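Local coordinates for mannosylglycerate hydrolase MGH1-like glycoside hydrolase domain-containing protein (Thermus thermophilus HB8, PDB 4WVA) that hydrolyses mannosylglycerate, a solute made under osmotic stress in thermophiles, to mannose and glycerate, and probably also cleaves glucosylglycerate, at residues 128-140 / 248-262. Sequence-based numbering, arbitrary orientation.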
loop_
_atom_site.group_PDB
_atom_site.type_symbol
_atom_site.label_atom_id
_atom_site.label_comp_id
_atom_site.label_asym_id
_atom_site.label_seq_id
_atom_site.Cartn_x
_atom_site.Cartn_y
_atom_site.Cartn_z
ATOM N N ALA A 128 -23.690 -0.758 18.392
ATOM C CA ALA A 128 -22.316 -1.071 17.969
ATOM C C ALA A 128 -21.518 -1.734 19.078
ATOM O O ALA A 128 -20.774 -2.669 18.821
ATOM C CB ALA A 128 -21.597 0.169 17.476
ATOM N N ARG A 129 -21.667 -1.279 20.315
ATOM C CA ARG A 129 -20.976 -1.929 21.418
ATOM C C ARG A 129 -21.428 -3.367 21.590
ATOM O O ARG A 129 -20.630 -4.228 21.964
ATOM C CB ARG A 129 -21.139 -1.156 22.722
ATOM C CG ARG A 129 -20.256 0.072 22.728
ATOM C CD ARG A 129 -20.138 0.773 24.068
ATOM N NE ARG A 129 -19.548 2.092 23.831
ATOM C CZ ARG A 129 -18.252 2.340 23.599
ATOM N NH1 ARG A 129 -17.319 1.369 23.612
ATOM N NH2 ARG A 129 -17.880 3.593 23.371
ATOM N N TYR A 130 -22.701 -3.624 21.314
ATOM C CA TYR A 130 -23.264 -4.956 21.430
ATOM C C TYR A 130 -22.729 -5.875 20.330
ATOM O O TYR A 130 -22.316 -6.999 20.599
ATOM C CB TYR A 130 -24.797 -4.878 21.402
ATOM C CG TYR A 130 -25.491 -6.211 21.560
ATOM C CD1 TYR A 130 -25.588 -6.821 22.800
ATOM C CD2 TYR A 130 -26.046 -6.858 20.474
ATOM C CE1 TYR A 130 -26.239 -8.031 22.948
ATOM C CE2 TYR A 130 -26.690 -8.076 20.608
ATOM C CZ TYR A 130 -26.767 -8.665 21.859
ATOM O OH TYR A 130 -27.420 -9.859 22.010
ATOM N N LEU A 131 -22.709 -5.375 19.098
ATOM C CA LEU A 131 -22.294 -6.181 17.960
ATOM C C LEU A 131 -20.772 -6.335 17.812
ATOM O O LEU A 131 -20.314 -7.329 17.246
ATOM C CB LEU A 131 -22.884 -5.600 16.664
ATOM C CG LEU A 131 -24.391 -5.827 16.508
ATOM C CD1 LEU A 131 -24.896 -5.082 15.285
ATOM C CD2 LEU A 131 -24.716 -7.309 16.422
ATOM N N PHE A 132 -19.986 -5.365 18.286
ATOM C CA PHE A 132 -18.561 -5.387 18.011
ATOM C C PHE A 132 -17.862 -6.708 18.426
ATOM O O PHE A 132 -17.139 -7.303 17.621
ATOM C CB PHE A 132 -17.839 -4.192 18.643
ATOM C CG PHE A 132 -16.360 -4.236 18.431
ATOM C CD1 PHE A 132 -15.810 -3.846 17.226
ATOM C CD2 PHE A 132 -15.527 -4.734 19.417
ATOM C CE1 PHE A 132 -14.443 -3.927 17.017
ATOM C CE2 PHE A 132 -14.161 -4.827 19.223
ATOM C CZ PHE A 132 -13.620 -4.427 18.012
ATOM N N PRO A 133 -18.062 -7.163 19.679
ATOM C CA PRO A 133 -17.371 -8.411 20.067
ATOM C C PRO A 133 -17.882 -9.644 19.312
ATOM O O PRO A 133 -17.142 -10.603 19.099
ATOM C CB PRO A 133 -17.643 -8.534 21.570
ATOM C CG PRO A 133 -18.767 -7.629 21.858
ATOM C CD PRO A 133 -18.854 -6.591 20.777
ATOM N N LYS A 134 -19.124 -9.590 18.852
ATOM C CA LYS A 134 -19.689 -10.650 18.028
ATOM C C LYS A 134 -19.071 -10.688 16.620
ATOM O O LYS A 134 -18.718 -11.751 16.119
ATOM C CB LYS A 134 -21.211 -10.490 17.957
ATOM C CG LYS A 134 -21.866 -10.553 19.329
ATOM C CD LYS A 134 -23.377 -10.560 19.236
ATOM C CE LYS A 134 -24.023 -10.555 20.610
ATOM N NZ LYS A 134 -23.689 -11.790 21.367
ATOM N N LEU A 135 -18.953 -9.521 15.984
ATOM C CA LEU A 135 -18.231 -9.410 14.722
ATOM C C LEU A 135 -16.786 -9.906 14.860
ATOM O O LEU A 135 -16.278 -10.669 14.034
ATOM C CB LEU A 135 -18.194 -7.942 14.277
ATOM C CG LEU A 135 -19.497 -7.361 13.736
ATOM C CD1 LEU A 135 -19.479 -5.849 13.746
ATOM C CD2 LEU A 135 -19.690 -7.866 12.312
ATOM N N LEU A 136 -16.126 -9.455 15.914
ATOM C CA LEU A 136 -14.736 -9.813 16.150
ATOM C C LEU A 136 -14.599 -11.338 16.284
ATOM O O LEU A 136 -13.665 -11.935 15.756
ATOM C CB LEU A 136 -14.229 -9.097 17.402
ATOM C CG LEU A 136 -12.760 -9.243 17.761
ATOM C CD1 LEU A 136 -11.880 -8.570 16.726
ATOM C CD2 LEU A 136 -12.518 -8.655 19.140
ATOM N N ALA A 137 -15.544 -11.960 16.987
ATOM C CA ALA A 137 -15.516 -13.412 17.178
ATOM C C ALA A 137 -15.740 -14.162 15.871
ATOM O O ALA A 137 -15.165 -15.226 15.648
ATOM C CB ALA A 137 -16.544 -13.829 18.224
ATOM N N PHE A 138 -16.574 -13.605 14.987
ATOM C CA PHE A 138 -16.794 -14.186 13.682
ATOM C C PHE A 138 -15.511 -14.104 12.826
ATOM O O PHE A 138 -15.094 -15.091 12.218
ATOM C CB PHE A 138 -17.988 -13.493 12.994
ATOM C CG PHE A 138 -18.247 -13.923 11.570
ATOM C CD1 PHE A 138 -18.014 -15.228 11.131
ATOM C CD2 PHE A 138 -18.777 -13.015 10.659
ATOM C CE1 PHE A 138 -18.273 -15.614 9.839
ATOM C CE2 PHE A 138 -19.053 -13.399 9.364
ATOM C CZ PHE A 138 -18.799 -14.693 8.945
ATOM N N HIS A 139 -14.889 -12.928 12.786
ATOM C CA HIS A 139 -13.663 -12.771 12.023
ATOM C C HIS A 139 -12.580 -13.702 12.595
ATOM O O HIS A 139 -11.865 -14.369 11.854
ATOM C CB HIS A 139 -13.201 -11.322 12.047
ATOM C CG HIS A 139 -13.952 -10.409 11.119
ATOM N ND1 HIS A 139 -15.332 -10.373 11.013
ATOM C CD2 HIS A 139 -13.490 -9.472 10.268
ATOM C CE1 HIS A 139 -15.676 -9.449 10.123
ATOM N NE2 HIS A 139 -14.576 -8.874 9.678
ATOM N N ARG A 140 -12.494 -13.775 13.913
ATOM C CA ARG A 140 -11.525 -14.668 14.540
ATOM C C ARG A 140 -11.736 -16.130 14.140
ATOM O O ARG A 140 -10.775 -16.840 13.863
ATOM C CB ARG A 140 -11.575 -14.511 16.048
ATOM C CG ARG A 140 -10.522 -15.321 16.760
ATOM C CD ARG A 140 -10.655 -15.118 18.242
ATOM N NE ARG A 140 -10.414 -13.728 18.627
ATOM C CZ ARG A 140 -11.266 -12.936 19.257
ATOM N NH1 ARG A 140 -12.484 -13.355 19.607
ATOM N NH2 ARG A 140 -10.876 -11.704 19.569
ATOM N N LEU A 248 -14.098 -2.925 10.453
ATOM C CA LEU A 248 -14.066 -3.381 11.833
ATOM C C LEU A 248 -12.991 -2.664 12.654
ATOM O O LEU A 248 -13.215 -2.330 13.821
ATOM C CB LEU A 248 -13.873 -4.893 11.910
ATOM C CG LEU A 248 -14.095 -5.526 13.281
ATOM C CD1 LEU A 248 -15.539 -5.357 13.743
ATOM C CD2 LEU A 248 -13.711 -6.990 13.220
ATOM N N TYR A 249 -11.830 -2.441 12.031
ATOM C CA TYR A 249 -10.759 -1.651 12.629
ATOM C C TYR A 249 -11.278 -0.259 13.017
ATOM O O TYR A 249 -11.072 0.222 14.131
ATOM C CB TYR A 249 -9.575 -1.530 11.661
ATOM C CG TYR A 249 -8.588 -0.470 12.116
ATOM C CD1 TYR A 249 -7.557 -0.789 12.995
ATOM C CD2 TYR A 249 -8.713 0.846 11.703
ATOM C CE1 TYR A 249 -6.677 0.178 13.454
ATOM C CE2 TYR A 249 -7.837 1.826 12.160
ATOM C CZ TYR A 249 -6.826 1.482 13.031
ATOM O OH TYR A 249 -5.963 2.472 13.476
ATOM N N ALA A 250 -11.962 0.398 12.083
ATOM C CA ALA A 250 -12.466 1.741 12.334
ATOM C C ALA A 250 -13.443 1.744 13.495
ATOM O O ALA A 250 -13.355 2.579 14.390
ATOM C CB ALA A 250 -13.104 2.317 11.073
ATOM N N LEU A 251 -14.360 0.784 13.500
ATOM C CA LEU A 251 -15.276 0.596 14.658
ATOM C C LEU A 251 -14.529 0.413 15.966
ATOM O O LEU A 251 -14.875 1.046 16.956
ATOM C CB LEU A 251 -16.200 -0.598 14.442
ATOM C CG LEU A 251 -17.379 -0.375 13.529
ATOM C CD1 LEU A 251 -17.928 -1.713 13.051
ATOM C CD2 LEU A 251 -18.448 0.455 14.244
ATOM N N ALA A 252 -13.515 -0.447 15.974
ATOM C CA ALA A 252 -12.709 -0.674 17.172
ATOM C C ALA A 252 -12.119 0.631 17.701
ATOM O O ALA A 252 -12.188 0.918 18.903
ATOM C CB ALA A 252 -11.594 -1.665 16.892
ATOM N N VAL A 253 -11.527 1.417 16.809
ATOM C CA VAL A 253 -10.893 2.664 17.252
ATOM C C VAL A 253 -11.952 3.625 17.788
ATOM O O VAL A 253 -11.751 4.239 18.854
ATOM C CB VAL A 253 -10.042 3.338 16.150
ATOM C CG1 VAL A 253 -9.477 4.656 16.653
ATOM C CG2 VAL A 253 -8.896 2.431 15.736
ATOM N N LEU A 254 -13.051 3.782 17.056
ATOM C CA LEU A 254 -14.129 4.691 17.470
ATOM C C LEU A 254 -14.751 4.310 18.812
ATOM O O LEU A 254 -15.089 5.196 19.611
ATOM C CB LEU A 254 -15.194 4.800 16.390
ATOM C CG LEU A 254 -14.750 5.528 15.111
ATOM C CD1 LEU A 254 -15.749 5.333 14.011
ATOM C CD2 LEU A 254 -14.552 7.020 15.374
ATOM N N LEU A 255 -14.856 3.013 19.056
ATOM C CA LEU A 255 -15.407 2.466 20.315
ATOM C C LEU A 255 -14.352 2.316 21.421
ATOM O O LEU A 255 -14.662 1.897 22.549
ATOM C CB LEU A 255 -16.065 1.108 20.056
ATOM C CG LEU A 255 -17.282 1.064 19.144
ATOM C CD1 LEU A 255 -17.723 -0.383 18.991
ATOM C CD2 LEU A 255 -18.423 1.939 19.632
ATOM N N GLN A 256 -13.108 2.645 21.105
ATOM C CA GLN A 256 -11.992 2.543 22.040
ATOM C C GLN A 256 -11.773 1.117 22.540
ATOM O O GLN A 256 -11.655 0.866 23.744
ATOM C CB GLN A 256 -12.110 3.594 23.166
ATOM C CG GLN A 256 -11.957 5.024 22.634
ATOM C CD GLN A 256 -10.511 5.380 22.346
ATOM O OE1 GLN A 256 -9.781 5.854 23.234
ATOM N NE2 GLN A 256 -10.071 5.145 21.111
ATOM N N GLU A 257 -11.713 0.196 21.575
ATOM C CA GLU A 257 -11.279 -1.179 21.785
ATOM C C GLU A 257 -9.906 -1.370 21.120
ATOM O O GLU A 257 -9.534 -0.600 20.242
ATOM C CB GLU A 257 -12.301 -2.145 21.189
ATOM C CG GLU A 257 -13.665 -2.057 21.841
ATOM C CD GLU A 257 -13.660 -2.614 23.257
ATOM O OE1 GLU A 257 -12.656 -3.243 23.643
ATOM O OE2 GLU A 257 -14.640 -2.396 23.989
ATOM N N ASP A 258 -9.146 -2.370 21.559
ATOM C CA ASP A 258 -7.782 -2.586 21.051
ATOM C C ASP A 258 -7.908 -3.348 19.721
ATOM O O ASP A 258 -8.426 -4.448 19.699
ATOM C CB ASP A 258 -6.945 -3.363 22.089
ATOM C CG ASP A 258 -5.516 -3.621 21.636
ATOM O OD1 ASP A 258 -4.542 -3.367 22.404
ATOM O OD2 ASP A 258 -5.346 -4.096 20.508
ATOM N N PRO A 259 -7.464 -2.746 18.597
ATOM C CA PRO A 259 -7.608 -3.405 17.299
ATOM C C PRO A 259 -6.344 -4.111 16.794
ATOM O O PRO A 259 -6.240 -4.373 15.602
ATOM C CB PRO A 259 -7.924 -2.229 16.354
ATOM C CG PRO A 259 -7.327 -1.035 17.012
ATOM C CD PRO A 259 -6.938 -1.380 18.427
ATOM N N TYR A 260 -5.391 -4.411 17.680
ATOM C CA TYR A 260 -4.084 -4.928 17.258
ATOM C C TYR A 260 -4.274 -6.190 16.415
ATOM O O TYR A 260 -3.629 -6.335 15.377
ATOM C CB TYR A 260 -3.213 -5.217 18.500
ATOM C CG TYR A 260 -1.728 -5.373 18.275
ATOM C CD1 TYR A 260 -1.112 -6.625 18.391
ATOM C CD2 TYR A 260 -0.918 -4.271 18.033
ATOM C CE1 TYR A 260 0.259 -6.767 18.233
ATOM C CE2 TYR A 260 0.451 -4.405 17.877
ATOM C CZ TYR A 260 1.035 -5.654 17.976
ATOM O OH TYR A 260 2.402 -5.784 17.811
ATOM N N GLU A 261 -5.180 -7.058 16.856
ATOM C CA GLU A 261 -5.501 -8.327 16.185
ATOM C C GLU A 261 -6.002 -8.075 14.755
ATOM O O GLU A 261 -5.570 -8.702 13.790
ATOM C CB GLU A 261 -6.566 -9.055 16.982
ATOM C CG GLU A 261 -6.798 -10.502 16.578
ATOM C CD GLU A 261 -7.749 -11.243 17.500
ATOM O OE1 GLU A 261 -7.891 -12.472 17.332
ATOM O OE2 GLU A 261 -8.386 -10.621 18.380
ATOM N N ILE A 262 -6.912 -7.122 14.650
ATOM C CA ILE A 262 -7.520 -6.757 13.364
ATOM C C ILE A 262 -6.466 -6.170 12.412
ATOM O O ILE A 262 -6.480 -6.435 11.213
ATOM C CB ILE A 262 -8.655 -5.733 13.562
ATOM C CG1 ILE A 262 -9.712 -6.238 14.547
ATOM C CG2 ILE A 262 -9.333 -5.436 12.229
ATOM C CD1 ILE A 262 -10.614 -5.134 15.065
#
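Reciprocal knobs-into-holes packing joins helix 121-146 to the end of helix 235-254 and the start of helix 260-275. Phe132 is the knob on one side: with CG anti to the backbone N (chi1 177°), its ring enters a hole formed by Leu248, Leu251, Ala252 and Ile262, and its CZ lies 3.6 Å from Ala252 CB. Leu248 answers from the other helix, filling the hole among Phe132, Leu135, Leu136 and His139; its CD1 is 3.7 Å from Leu135 CB, while CD2 makes a CH-pi contact over one face of the His139 imidazole. The protein is an (alpha/alpha)6-barrel of family GH63, and segments 128-140 and 248-254 cross at -136°. Helix 235-254 ends in a Schellman motif, with Gln256 at positive phi, and Arg129 NH1 donates a hydrogen bond to a lone pair of Leu255 O (2.9 Å), Leu255 CD2 lying over the guanidinium face. At the opposite end, Arg140 grips the Glu261 carboxylate side-on, NE to OE1 at 3.1 Å and NH2 to OE2 at 3.0 Å, the two planes nearly coplanar. A glutamine here would probably lose one of these bonds and leave the arginine's charge without its mate. From the interhelix loop, Asp258 salt-bridges Arg150 of the second subunit.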